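Extracellular ligand-binding receptor (Desulfohalobium retbaense DSM 5692, PDB 5ERE) binds 2-oxo-4-methylpentanoic acid in its periplasmic-binding-protein-like part and cytosine in its sensor part, probably as an extracellular signalling receptor. Local coordinates at residues Ser407-Ile412 / Gln425-Val430; Trp73-Ile78 / Ile92-Leu97; Ser179-Leu184 / Gln205-Arg210. All coordinates share one frame; numbering follows the deposited sequence.

Interaction 1 (Ser407-Ile412 / Gln425-Val430); sequences SGQEQI and QAIKMV. With CYT (6-aminopyrimidin-2(1H)-one), chain C.
I427 meets Q409 and Q411 through its torsions: chi1 of 59° sets I427 CG1 between the backbone N and the carbonyl carbon, and the extended chi2 carries CD1 on to the aliphatic part of Q409. That methyl lies 4.0 Å from Q409 CB, with Q409 CG close by, and I427 CD1 also approaches Q411 OE1 at 3.4 Å. In Q409, CG stands anti to the carbonyl carbon (chi1 -68°), and the chain runs extended beyond it to the amide that reaches the cytosine.

The amide of Q409 is held by Q411 and by the cytosine. Q411 NE2 donates to Q409 OE1 over 2.9 Å, lying in the carbonyl plane of that amide, and Q411 NE2 is itself also bonded to D437. Both ends of the Q409 amide face the base: NE2 donates to O2 of the ligand over 2.9 Å in a nearly straight bond (171°), and OE1 lies 2.7 Å from N1. The same O2 accepts a second bond, from V430 N at 3.0 Å. Selenium of M429, a selenomethionine, lies over the C2 rim of the pyrimidine, SE and C2 3.4 Å apart.

Away from the ligand, E410 OE1 takes the backbone N of Q425 at 3.1 Å. The donor comes to the anti side of the carboxylate and is tilted from its plane; E410 OE2 forms a salt bridge with R414.

In this Cache-type sensor region, Q409, at the N-cap of helix 410-418, and M429 and V430 of 425-430 together hold one edge of the base, and E431 adds a further bond. Two donors converging on O2 would probably polarise the ligand carbonyl, and the Q411 bond fixes which way the Q409 amide faces. The cost is Q411 OE1, buried against a methyl group with no polar partner in the model.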
loop_
_atom_site.group_PDB
_atom_site.type_symbol
_atom_site.label_atom_id
_atom_site.label_comp_id
_atom_site.label_asym_id
_atom_site.label_seq_id
_atom_site.Cartn_x
_atom_site.Cartn_y
_atom_site.Cartn_z
ATOM N N SER A 407 -10.629 -15.478 -38.199
ATOM C CA SER A 407 -11.216 -14.485 -39.108
ATOM C C SER A 407 -12.575 -13.951 -38.606
ATOM O O SER A 407 -13.045 -12.923 -39.088
ATOM C CB SER A 407 -11.388 -15.066 -40.519
ATOM O OG SER A 407 -12.340 -16.107 -40.537
ATOM N N GLY A 408 -13.167 -14.654 -37.641
ATOM C CA GLY A 408 -14.450 -14.303 -37.045
ATOM C C GLY A 408 -14.316 -13.530 -35.737
ATOM O O GLY A 408 -15.310 -13.128 -35.151
ATOM N N GLN A 409 -13.090 -13.297 -35.273
ATOM C CA GLN A 409 -12.905 -12.512 -34.056
ATOM C C GLN A 409 -13.212 -11.029 -34.359
ATOM O O GLN A 409 -12.819 -10.489 -35.396
ATOM C CB GLN A 409 -11.490 -12.706 -33.486
ATOM C CG GLN A 409 -11.264 -14.129 -32.947
ATOM C CD GLN A 409 -9.928 -14.335 -32.214
ATOM O OE1 GLN A 409 -9.114 -13.417 -32.064
ATOM N NE2 GLN A 409 -9.696 -15.562 -31.785
ATOM N N GLU A 410 -13.925 -10.386 -33.457
ATOM C CA GLU A 410 -14.490 -9.057 -33.767
ATOM C C GLU A 410 -13.392 -8.039 -34.179
ATOM O O GLU A 410 -13.572 -7.287 -35.138
ATOM C CB GLU A 410 -15.321 -8.550 -32.576
ATOM C CG GLU A 410 -14.560 -8.155 -31.303
ATOM C CD GLU A 410 -13.980 -6.744 -31.384
ATOM O OE1 GLU A 410 -13.000 -6.460 -30.660
ATOM O OE2 GLU A 410 -14.496 -5.923 -32.183
ATOM N N GLN A 411 -12.245 -8.049 -33.495
ATOM C CA GLN A 411 -11.148 -7.115 -33.824
ATOM C C GLN A 411 -10.509 -7.412 -35.171
ATOM O O GLN A 411 -10.010 -6.500 -35.839
ATOM C CB GLN A 411 -10.070 -7.118 -32.730
ATOM C CG GLN A 411 -8.993 -8.232 -32.793
ATOM C CD GLN A 411 -9.530 -9.579 -32.325
ATOM O OE1 GLN A 411 -10.731 -9.753 -32.178
ATOM N NE2 GLN A 411 -8.629 -10.509 -32.019
ATOM N N ILE A 412 -10.524 -8.683 -35.566
ATOM C CA ILE A 412 -9.894 -9.130 -36.801
ATOM C C ILE A 412 -10.752 -8.683 -37.991
ATOM O O ILE A 412 -10.250 -8.271 -39.035
ATOM C CB ILE A 412 -9.715 -10.686 -36.831
ATOM C CG1 ILE A 412 -8.715 -11.157 -35.774
ATOM C CG2 ILE A 412 -9.323 -11.174 -38.223
ATOM C CD1 ILE A 412 -7.307 -10.693 -35.981
ATOM N N GLN A 425 -11.913 -6.118 -27.801
ATOM C CA GLN A 425 -12.653 -6.324 -26.569
ATOM C C GLN A 425 -12.055 -7.549 -25.880
ATOM O O GLN A 425 -11.336 -8.285 -26.513
ATOM C CB GLN A 425 -14.140 -6.591 -26.860
ATOM C CG GLN A 425 -14.857 -5.580 -27.703
ATOM C CD GLN A 425 -14.987 -4.216 -27.021
ATOM O OE1 GLN A 425 -14.856 -4.094 -25.795
ATOM N NE2 GLN A 425 -15.241 -3.183 -27.816
ATOM N N ALA A 426 -12.396 -7.788 -24.620
ATOM C CA ALA A 426 -11.961 -8.998 -23.908
ATOM C C ALA A 426 -12.757 -10.222 -24.364
ATOM O O ALA A 426 -13.921 -10.369 -24.021
ATOM C CB ALA A 426 -12.107 -8.795 -22.415
ATOM N N ILE A 427 -12.145 -11.071 -25.176
ATOM C CA ILE A 427 -12.854 -12.173 -25.819
ATOM C C ILE A 427 -12.038 -13.434 -25.603
ATOM O O ILE A 427 -10.873 -13.364 -25.226
ATOM C CB ILE A 427 -13.078 -11.942 -27.352
ATOM C CG1 ILE A 427 -11.714 -11.755 -28.078
ATOM C CG2 ILE A 427 -14.012 -10.730 -27.617
ATOM C CD1 ILE A 427 -11.807 -11.721 -29.617
ATOM N N LYS A 428 -12.656 -14.584 -25.835
ATOM C CA LYS A 428 -11.969 -15.878 -25.689
ATOM C C LYS A 428 -10.973 -16.077 -26.837
ATOM O O LYS A 428 -11.308 -15.991 -28.018
ATOM C CB LYS A 428 -12.988 -17.025 -25.630
ATOM C CG LYS A 428 -12.382 -18.430 -25.408
ATOM C CD LYS A 428 -11.906 -18.663 -23.969
ATOM C CE LYS A 428 -11.384 -20.092 -23.773
ATOM N NZ LYS A 428 -12.458 -21.140 -23.791
HETATM N N MSE A 429 -9.723 -16.308 -26.474
HETATM C CA MSE A 429 -8.662 -16.481 -27.451
HETATM C C MSE A 429 -8.411 -17.993 -27.685
HETATM O O MSE A 429 -8.729 -18.795 -26.811
HETATM C CB MSE A 429 -7.404 -15.783 -26.946
HETATM C CG MSE A 429 -7.589 -14.302 -26.659
HETATM SE SE MSE A 429 -7.836 -13.297 -28.327
HETATM C CE MSE A 429 -8.258 -11.529 -27.551
ATOM N N VAL A 430 -7.833 -18.374 -28.832
ATOM C CA VAL A 430 -7.532 -19.802 -29.099
ATOM C C VAL A 430 -6.587 -20.378 -28.064
ATOM O O VAL A 430 -6.543 -21.601 -27.863
ATOM C CB VAL A 430 -6.908 -20.045 -30.506
ATOM C CG1 VAL A 430 -7.906 -19.757 -31.599
ATOM C CG2 VAL A 430 -5.632 -19.242 -30.710
HETATM N N3 CYT C . -4.930 -15.331 -30.320
HETATM C C4 CYT C . -3.966 -14.477 -30.663
HETATM N N1 CYT C . -6.519 -13.985 -31.476
HETATM C C2 CYT C . -6.220 -15.119 -30.709
HETATM O O2 CYT C . -7.145 -15.889 -30.367
HETATM N N4 CYT C . -2.697 -14.758 -30.252
HETATM C C5 CYT C . -4.249 -13.308 -31.451
HETATM C C6 CYT C . -5.520 -13.101 -31.832
#

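Interaction 2 (Trp73-Ile78 / Ile92-Leu97); sequences WASSAI and IGSAAL. With COI (2-oxo-4-methylpentanoic acid), chain B; EDO (1,2-ethanediol), chain G.
In the periplasmic-binding-protein-like part of the chain, helix 72-84 meets the loop that follows strand 88-92, and S75 and S94 carry this contact at the wall of the 2-oxo-4-methylpentanoic acid pocket, to which S94 belongs. S75 OG lies 2.7 Å from S94 OG. With its OG beside the backbone N and anti to the carbonyl carbon (chi1 -67°), S94 also reaches back along its own loop and donates to I92 O at 2.7 Å, from 55° above the plane of that carbonyl. S75 OG has a further partner in S69 OG. An alanine in place of S94 would probably leave I92 O without this hydroxyl donor and S75 OG without its mate across the contact, giving the loop more freedom to shift.

S94 to L97 form a type I beta turn. L97 CD1 packs against the helix backbone, 4.0 Å from S75 O. Next to it, S76 OG comes within 3.6 Å of L97 CA, while its firmer polar partners are K98 N and S72 O. The turn presents A95 N to the ligand, where it donates to carboxylate oxygen O2 over 2.8 Å at 159°. From the helix, W73 brings ring atom CH2 to 3.9 Å from ligand atom C3, so both segments line the same site.

Around this pair, backbone bonds tie I92 to S69 in neighbouring strand 64-70 and to S71 just after it. Helix 47-60 packs on A74 and A77, and helix 137-149 touches S76 and A96 through N137 and S141.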
loop_
_atom_site.group_PDB
_atom_site.type_symbol
_atom_site.label_atom_id
_atom_site.label_comp_id
_atom_site.label_asym_id
_atom_site.label_seq_id
_atom_site.Cartn_x
_atom_site.Cartn_y
_atom_site.Cartn_z
ATOM N N TRP A 73 12.634 0.899 18.877
ATOM C CA TRP A 73 13.942 0.661 19.486
ATOM C C TRP A 73 13.867 -0.245 20.696
ATOM O O TRP A 73 14.670 -1.178 20.823
ATOM C CB TRP A 73 14.642 1.986 19.866
ATOM C CG TRP A 73 13.808 3.028 20.562
ATOM C CD1 TRP A 73 13.819 3.333 21.890
ATOM C CD2 TRP A 73 12.873 3.928 19.953
ATOM N NE1 TRP A 73 12.938 4.347 22.151
ATOM C CE2 TRP A 73 12.347 4.730 20.972
ATOM C CE3 TRP A 73 12.425 4.123 18.637
ATOM C CZ2 TRP A 73 11.399 5.716 20.728
ATOM C CZ3 TRP A 73 11.474 5.102 18.398
ATOM C CH2 TRP A 73 10.973 5.876 19.439
ATOM N N ALA A 74 12.912 -0.007 21.592
ATOM C CA ALA A 74 12.744 -0.932 22.702
ATOM C C ALA A 74 12.455 -2.342 22.152
ATOM O O ALA A 74 13.013 -3.344 22.616
ATOM C CB ALA A 74 11.646 -0.492 23.620
ATOM N N SER A 75 11.608 -2.416 21.136
ATOM C CA SER A 75 11.124 -3.701 20.682
ATOM C C SER A 75 12.237 -4.466 19.953
ATOM O O SER A 75 12.345 -5.675 20.095
ATOM C CB SER A 75 9.890 -3.543 19.776
ATOM O OG SER A 75 8.718 -3.166 20.519
ATOM N N SER A 76 13.061 -3.768 19.174
ATOM C CA SER A 76 14.126 -4.438 18.445
ATOM C C SER A 76 15.168 -5.017 19.420
ATOM O O SER A 76 15.675 -6.106 19.202
ATOM C CB SER A 76 14.763 -3.473 17.441
ATOM O OG SER A 76 13.944 -3.359 16.287
ATOM N N ALA A 77 15.426 -4.314 20.519
ATOM C CA ALA A 77 16.392 -4.758 21.529
ATOM C C ALA A 77 15.836 -5.886 22.400
ATOM O O ALA A 77 16.573 -6.775 22.821
ATOM C CB ALA A 77 16.805 -3.597 22.401
ATOM N N ILE A 78 14.544 -5.842 22.708
ATOM C CA ILE A 78 13.967 -6.856 23.591
ATOM C C ILE A 78 13.734 -8.174 22.826
ATOM O O ILE A 78 13.863 -9.255 23.399
ATOM C CB ILE A 78 12.665 -6.329 24.247
ATOM C CG1 ILE A 78 13.062 -5.292 25.310
ATOM C CG2 ILE A 78 11.854 -7.465 24.858
ATOM C CD1 ILE A 78 11.946 -4.396 25.864
ATOM N N ILE A 92 4.244 -3.202 20.262
ATOM C CA ILE A 92 3.250 -2.215 19.881
ATOM C C ILE A 92 4.013 -0.894 19.599
ATOM O O ILE A 92 5.179 -0.743 20.007
ATOM C CB ILE A 92 2.198 -2.059 20.977
ATOM C CG1 ILE A 92 2.822 -1.607 22.301
ATOM C CG2 ILE A 92 1.464 -3.437 21.195
ATOM C CD1 ILE A 92 1.789 -1.091 23.325
ATOM N N GLY A 93 3.373 0.037 18.902
ATOM C CA GLY A 93 4.054 1.277 18.501
ATOM C C GLY A 93 5.455 0.993 17.966
ATOM O O GLY A 93 6.456 1.612 18.375
ATOM N N SER A 94 5.545 0.037 17.054
ATOM C CA SER A 94 6.845 -0.486 16.632
ATOM C C SER A 94 6.949 -0.717 15.125
ATOM O O SER A 94 7.178 -1.852 14.703
ATOM C CB SER A 94 7.145 -1.815 17.340
ATOM O OG SER A 94 7.336 -1.683 18.738
ATOM N N ALA A 95 6.815 0.321 14.295
ATOM C CA ALA A 95 6.941 0.094 12.834
ATOM C C ALA A 95 8.339 -0.382 12.327
ATOM O O ALA A 95 8.433 -0.968 11.250
ATOM C CB ALA A 95 6.570 1.323 12.093
ATOM N N ALA A 96 9.421 -0.100 13.045
ATOM C CA ALA A 96 10.765 -0.477 12.538
ATOM C C ALA A 96 11.345 -1.630 13.359
ATOM O O ALA A 96 12.518 -1.655 13.685
ATOM C CB ALA A 96 11.741 0.738 12.527
ATOM N N LEU A 97 10.511 -2.606 13.661
ATOM C CA LEU A 97 10.967 -3.828 14.308
ATOM C C LEU A 97 11.942 -4.612 13.415
ATOM O O LEU A 97 11.666 -4.849 12.235
ATOM C CB LEU A 97 9.762 -4.711 14.671
ATOM C CG LEU A 97 10.096 -6.128 15.138
ATOM C CD1 LEU A 97 10.821 -6.092 16.474
ATOM C CD2 LEU A 97 8.816 -6.974 15.234
HETATM C C1 COI B . 7.464 3.420 16.343
HETATM O O1 COI B . 8.612 3.106 16.755
HETATM O O2 COI B . 6.951 2.894 15.325
HETATM C C2 COI B . 6.677 4.406 17.138
HETATM O O3 COI B . 5.578 4.762 16.756
HETATM C C3 COI B . 7.318 4.873 18.423
HETATM C C4 COI B . 6.523 5.978 19.022
HETATM C C5 COI B . 6.817 5.990 20.506
HETATM C C6 COI B . 6.983 7.237 18.301
HETATM C C1 EDO G . 9.621 -3.389 8.178
HETATM O O1 EDO G . 9.568 -2.211 7.361
HETATM C C2 EDO G . 10.375 -3.013 9.438
HETATM O O2 EDO G . 9.706 -3.544 10.586
#

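Interaction 3 (Ser179-Leu184 / Gln205-Arg210); sequences SEALVL and QLVGTR. With COI (2-oxo-4-methylpentanoic acid), chain B.
V207 O is gripped twice by the neighbouring strand: L184 N donates to it over 2.8 Å, nearly along the C=O axis (174°), and V183 CA makes a CA-H...O contact with it at 3.3 Å. Q205 O is met in the same fashion, by L182 N at 2.8 Å and by A181 CA. In the reverse direction, V207 N donates to L182 O and Q205 N to E180 O. These bonds define a parallel pairing in which A181, L182 and V183 stand opposite Q205, L206 and V207; the strand axes are 27° apart.

V183 and V207 meet on one face of the sheet. V183 CG1 is anti to the backbone N (chi1 166°), which leaves the other branch, CG2, against V207 at 3.8 Å from its CB. L182 and L206 lie side by side on the other face, pointing the same way, with L182 CB 4.0 Å from L206 CD2. Helix 112-123 covers the valine face through L119 and L123, while A194 and R198 of helix 190-199 pack on L206. That helix links the two strands as a beta-alpha-beta unit.

Past the pairing, a water bridges the separating chains, donating to L184 O at 2.7 Å and accepting from T209 N. The second strand then leads to R210, whose NH1 donates to ketone oxygen O3 of the ligand at 3.0 Å and whose NH2 donates to carboxylate oxygen O2 at 2.8 Å.

The four interstrand bonds thus pair backbone amides with carbonyls between two largely apolar faces, A181 and V183 bond on to strand 129-134, and the guanidinium, edge-on to the acid, would probably balance the charge of the carboxylate.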
loop_
_atom_site.group_PDB
_atom_site.type_symbol
_atom_site.label_atom_id
_atom_site.label_comp_id
_atom_site.label_asym_id
_atom_site.label_seq_id
_atom_site.Cartn_x
_atom_site.Cartn_y
_atom_site.Cartn_z
ATOM N N SER A 179 13.595 22.664 -0.526
ATOM C CA SER A 179 12.839 21.445 -0.709
ATOM C C SER A 179 11.405 21.788 -1.070
ATOM O O SER A 179 10.892 22.855 -0.730
ATOM C CB SER A 179 12.894 20.571 0.551
ATOM O OG SER A 179 12.258 21.204 1.649
ATOM N N GLU A 180 10.780 20.862 -1.776
ATOM C CA GLU A 180 9.391 20.955 -2.180
ATOM C C GLU A 180 8.476 20.301 -1.126
ATOM O O GLU A 180 7.366 20.766 -0.846
ATOM C CB GLU A 180 9.235 20.269 -3.532
ATOM C CG GLU A 180 8.508 21.052 -4.588
ATOM C CD GLU A 180 8.664 20.406 -5.946
ATOM O OE1 GLU A 180 7.732 19.692 -6.384
ATOM O OE2 GLU A 180 9.735 20.605 -6.564
ATOM N N ALA A 181 8.947 19.206 -0.549
ATOM C CA ALA A 181 8.220 18.585 0.549
ATOM C C ALA A 181 9.191 18.272 1.674
ATOM O O ALA A 181 10.297 17.777 1.437
ATOM C CB ALA A 181 7.490 17.340 0.074
ATOM N N LEU A 182 8.777 18.598 2.895
ATOM C CA LEU A 182 9.537 18.246 4.090
ATOM C C LEU A 182 8.845 17.113 4.852
ATOM O O LEU A 182 7.818 17.336 5.473
ATOM C CB LEU A 182 9.686 19.448 5.014
ATOM C CG LEU A 182 10.423 19.238 6.349
ATOM C CD1 LEU A 182 11.779 18.582 6.163
ATOM C CD2 LEU A 182 10.570 20.565 7.106
ATOM N N VAL A 183 9.453 15.936 4.820
ATOM C CA VAL A 183 8.980 14.769 5.539
ATOM C C VAL A 183 9.509 14.692 6.967
ATOM O O VAL A 183 10.711 14.536 7.199
ATOM C CB VAL A 183 9.376 13.494 4.789
ATOM C CG1 VAL A 183 9.211 12.219 5.696
ATOM C CG2 VAL A 183 8.546 13.394 3.535
ATOM N N LEU A 184 8.593 14.758 7.923
ATOM C CA LEU A 184 8.937 14.654 9.334
ATOM C C LEU A 184 8.687 13.265 9.918
ATOM O O LEU A 184 7.532 12.864 10.066
ATOM C CB LEU A 184 8.134 15.672 10.105
ATOM C CG LEU A 184 8.282 17.070 9.504
ATOM C CD1 LEU A 184 7.376 17.967 10.260
ATOM C CD2 LEU A 184 9.748 17.585 9.560
ATOM N N GLN A 205 5.703 21.802 1.485
ATOM C CA GLN A 205 4.594 20.953 1.955
ATOM C C GLN A 205 5.103 20.041 3.063
ATOM O O GLN A 205 6.090 19.331 2.865
ATOM C CB GLN A 205 4.011 20.111 0.811
ATOM C CG GLN A 205 3.046 19.006 1.257
ATOM C CD GLN A 205 1.693 19.541 1.686
ATOM O OE1 GLN A 205 1.072 20.321 0.956
ATOM N NE2 GLN A 205 1.223 19.125 2.868
ATOM N N LEU A 206 4.460 20.088 4.228
ATOM C CA LEU A 206 4.795 19.186 5.325
ATOM C C LEU A 206 4.111 17.825 5.132
ATOM O O LEU A 206 2.967 17.759 4.691
ATOM C CB LEU A 206 4.394 19.806 6.658
ATOM C CG LEU A 206 5.030 21.161 6.956
ATOM C CD1 LEU A 206 4.609 21.591 8.339
ATOM C CD2 LEU A 206 6.551 21.108 6.830
ATOM N N VAL A 207 4.835 16.757 5.461
ATOM C CA VAL A 207 4.390 15.383 5.248
ATOM C C VAL A 207 4.826 14.561 6.455
ATOM O O VAL A 207 5.944 14.706 6.939
ATOM C CB VAL A 207 4.984 14.778 3.962
ATOM C CG1 VAL A 207 4.502 13.345 3.741
ATOM C CG2 VAL A 207 4.677 15.665 2.741
ATOM N N GLY A 208 3.947 13.695 6.952
ATOM C CA GLY A 208 4.303 12.880 8.097
ATOM C C GLY A 208 3.722 11.495 7.982
ATOM O O GLY A 208 3.189 11.130 6.934
ATOM N N THR A 209 3.854 10.735 9.065
ATOM C CA THR A 209 3.506 9.308 9.094
ATOM C C THR A 209 2.657 9.036 10.346
ATOM O O THR A 209 2.322 9.963 11.105
ATOM C CB THR A 209 4.790 8.411 9.069
ATOM O OG1 THR A 209 5.546 8.586 10.267
ATOM C CG2 THR A 209 5.685 8.741 7.845
ATOM N N ARG A 210 2.352 7.764 10.588
ATOM C CA ARG A 210 1.359 7.355 11.597
ATOM C C ARG A 210 1.441 8.076 12.961
ATOM O O ARG A 210 0.447 8.574 13.445
ATOM C CB ARG A 210 1.462 5.812 11.785
ATOM C CG ARG A 210 0.747 5.244 13.025
ATOM C CD ARG A 210 1.125 3.713 13.210
ATOM N NE ARG A 210 2.569 3.572 13.055
ATOM C CZ ARG A 210 3.460 3.706 14.025
ATOM N NH1 ARG A 210 3.078 3.934 15.259
ATOM N NH2 ARG A 210 4.762 3.624 13.750
HETATM C C1 COI B . 7.464 3.420 16.343
HETATM O O1 COI B . 8.612 3.106 16.755
HETATM O O2 COI B . 6.951 2.894 15.325
HETATM C C2 COI B . 6.677 4.406 17.138
HETATM O O3 COI B . 5.578 4.762 16.756
HETATM C C3 COI B . 7.318 4.873 18.423
HETATM C C4 COI B . 6.523 5.978 19.022
HETATM C C5 COI B . 6.817 5.990 20.506
HETATM C C6 COI B . 6.983 7.237 18.301
HETATM O O HOH W 1 5.781 11.253 11.258
#

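In the fold
Interactions 2 and 3 share one ligand: A95 from 92-97 and R210 from 205-210 both bond the keto acid, and A95 CB touches R210 NH2 at 3.4 Å, although their centres lie about 23 Å apart. Interaction 3, the buried one, pairs parallel strands of a mixed sheet through backbone bonds and branched apolar side chains; interaction 2, partly buried, joins a helix and a loop beside the parallel sheet and relies on serine hydroxyls. Interaction 1, partly buried, is remote, its centre about 55 Å from that of interaction 2. In the sensor region, with its antiparallel sheet, it sets the Q409 amide, oriented by Q411, and a backbone N-H on cytosine, with the E410 carboxylate bonding farther off.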